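Lys-gingipain catalytic subunit (Porphyromonas gingivalis, PDB 6I9A) cleaves proteins after lysine residues as a secreted, calcium-binding cysteine endopeptidase of family C25, and may act as a virulence factor in periodontal disease. Local coordinates at residues M144-Y149 with K238-F242. Where two conformers were deposited one is given. Residues are numbered along the deposited sequence.
Sequences MPDKSY and KDKYF
In 144-149, extended Met-144 gives way to a 3-10 segment that begins at Lys-147 and runs on past Tyr-149; 238-242 is irregular, with positive phi at Asp-239 (65/16), and becomes a strand at Phe-242. Met-144 CA lies 5.5 Å from Asp-239 CA, and Tyr-149 CA 6.6 Å from Lys-240 CA. The principle is two loops joined by a ring and two waters. Asp-146, chi1 t, holds the turn's start: its OD1 accepts from Ser-148 OG (2.5 Å) and, weakly, Ser-148 N (3.2 Å). Tyr-149, chi1 94°, presents one ring face to Lys-240, whose CA lies 3.6 Å from the centroid, 14° off the ring normal (CH-pi), while Tyr-149 OH donates to Tyr-241 O (2.7 Å). Asp-239 O packs on Met-144 CB (3.4 Å). One water accepts from Asp-146 N (2.8 Å) and donates to Asp-239 O (2.9 Å); a second accepts from Tyr-241 N (3.0 Å) and donates to Tyr-149 OH (2.8 Å) and, weakly, to Asp-239 O (2.9 Å). Tyr-241, chi1 m, turns back so that its OH accepts from Asp-239 N (2.9 Å). Lys-240 NZ hydrogen-bonds to Thr-206 O. This is structural packing within the C25 peptidase domain, away from the active site: Tyr-149, Asp-239 and Tyr-241 touch helix 126-141, and the loops enter parallel strands 152-157 and 242-247, which flank strand 210-214.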
# COMPACT_ATOMS: atom_id res chain seq x y z
N MET A 144 7.92 -1.80 17.02
CA MET A 144 7.20 -2.87 17.70
C MET A 144 8.16 -3.67 18.60
O MET A 144 9.31 -3.92 18.20
CB MET A 144 6.51 -3.79 16.66
CG MET A 144 7.46 -4.58 15.76
SD MET A 144 8.27 -3.65 14.40
CE MET A 144 6.91 -3.40 13.24
N PRO A 145 7.65 -4.13 19.77
CA PRO A 145 8.51 -4.96 20.68
C PRO A 145 8.64 -6.45 20.28
O PRO A 145 9.52 -7.15 20.84
CB PRO A 145 7.80 -4.85 22.02
CG PRO A 145 6.36 -4.66 21.69
CD PRO A 145 6.36 -3.79 20.40
N ASP A 146 7.77 -6.97 19.41
CA ASP A 146 7.88 -8.37 18.95
C ASP A 146 8.06 -8.32 17.42
O ASP A 146 7.11 -8.71 16.71
CB ASP A 146 6.68 -9.28 19.38
CG ASP A 146 6.80 -10.73 18.85
OD1 ASP A 146 7.91 -11.11 18.48
OD2 ASP A 146 5.75 -11.47 18.81
N LYS A 147 9.33 -8.17 16.95
CA LYS A 147 9.56 -8.17 15.46
C LYS A 147 9.41 -9.57 14.86
O LYS A 147 9.25 -9.67 13.64
CB LYS A 147 10.91 -7.53 15.12
CG LYS A 147 10.93 -6.08 15.60
CD LYS A 147 12.25 -5.42 15.39
CE LYS A 147 12.18 -3.92 15.62
NZ LYS A 147 11.85 -3.51 17.04
N SER A 148 9.43 -10.62 15.69
CA SER A 148 9.29 -11.97 15.14
C SER A 148 7.94 -12.17 14.39
O SER A 148 7.86 -13.06 13.55
CB SER A 148 9.45 -13.03 16.21
OG SER A 148 8.29 -13.13 17.01
N TYR A 149 6.92 -11.36 14.70
CA TYR A 149 5.62 -11.52 14.02
C TYR A 149 5.81 -11.26 12.51
O TYR A 149 4.99 -11.71 11.72
CB TYR A 149 4.52 -10.66 14.64
CG TYR A 149 4.31 -9.30 13.99
CD1 TYR A 149 5.16 -8.23 14.26
CD2 TYR A 149 3.27 -9.10 13.10
CE1 TYR A 149 4.97 -7.00 13.66
CE2 TYR A 149 3.07 -7.88 12.48
CZ TYR A 149 3.92 -6.82 12.77
OH TYR A 149 3.78 -5.58 12.18
N LYS A 238 -2.18 -6.28 19.39
CA LYS A 238 -1.53 -5.04 19.74
C LYS A 238 -0.08 -5.13 19.32
O LYS A 238 0.59 -6.14 19.55
CB LYS A 238 -1.69 -4.72 21.24
CG LYS A 238 -0.96 -3.43 21.67
CD LYS A 238 -1.28 -3.04 23.11
CE LYS A 238 -0.34 -1.95 23.59
NZ LYS A 238 -0.61 -1.57 25.00
N ASP A 239 0.40 -4.05 18.65
CA ASP A 239 1.77 -3.90 18.19
C ASP A 239 2.16 -4.90 17.11
O ASP A 239 3.34 -5.00 16.79
CB ASP A 239 2.76 -3.98 19.36
CG ASP A 239 2.64 -2.91 20.43
OD1 ASP A 239 2.05 -1.86 20.17
OD2 ASP A 239 3.09 -3.15 21.56
N LYS A 240 1.19 -5.57 16.47
CA LYS A 240 1.50 -6.59 15.46
C LYS A 240 0.62 -6.39 14.23
O LYS A 240 -0.25 -7.22 13.91
CB LYS A 240 1.31 -7.99 16.08
CG LYS A 240 2.38 -8.27 17.18
CD LYS A 240 2.15 -9.64 17.82
CE LYS A 240 0.88 -9.73 18.62
NZ LYS A 240 0.84 -10.91 19.58
N TYR A 241 0.83 -5.26 13.55
CA TYR A 241 -0.07 -4.84 12.49
C TYR A 241 0.32 -5.41 11.16
O TYR A 241 1.47 -5.49 10.77
CB TYR A 241 -0.16 -3.29 12.44
CG TYR A 241 -0.41 -2.76 13.84
CD1 TYR A 241 -1.49 -3.22 14.59
CD2 TYR A 241 0.49 -1.90 14.44
CE1 TYR A 241 -1.66 -2.83 15.92
CE2 TYR A 241 0.32 -1.47 15.78
CZ TYR A 241 -0.76 -1.95 16.51
OH TYR A 241 -0.97 -1.61 17.83
N PHE A 242 -0.72 -5.78 10.37
CA PHE A 242 -0.51 -6.47 9.10
C PHE A 242 -1.05 -5.70 7.89
O PHE A 242 -1.90 -4.79 8.02
CB PHE A 242 -1.11 -7.91 9.17
CG PHE A 242 -2.54 -7.99 9.70
CD1 PHE A 242 -3.64 -7.67 8.90
CD2 PHE A 242 -2.78 -8.46 10.99
CE1 PHE A 242 -4.93 -7.73 9.41
CE2 PHE A 242 -4.06 -8.54 11.49
CZ PHE A 242 -5.12 -8.22 10.71
O HOH W 1 5.21 -6.46 18.50
O HOH W 2 3.32 -3.69 14.22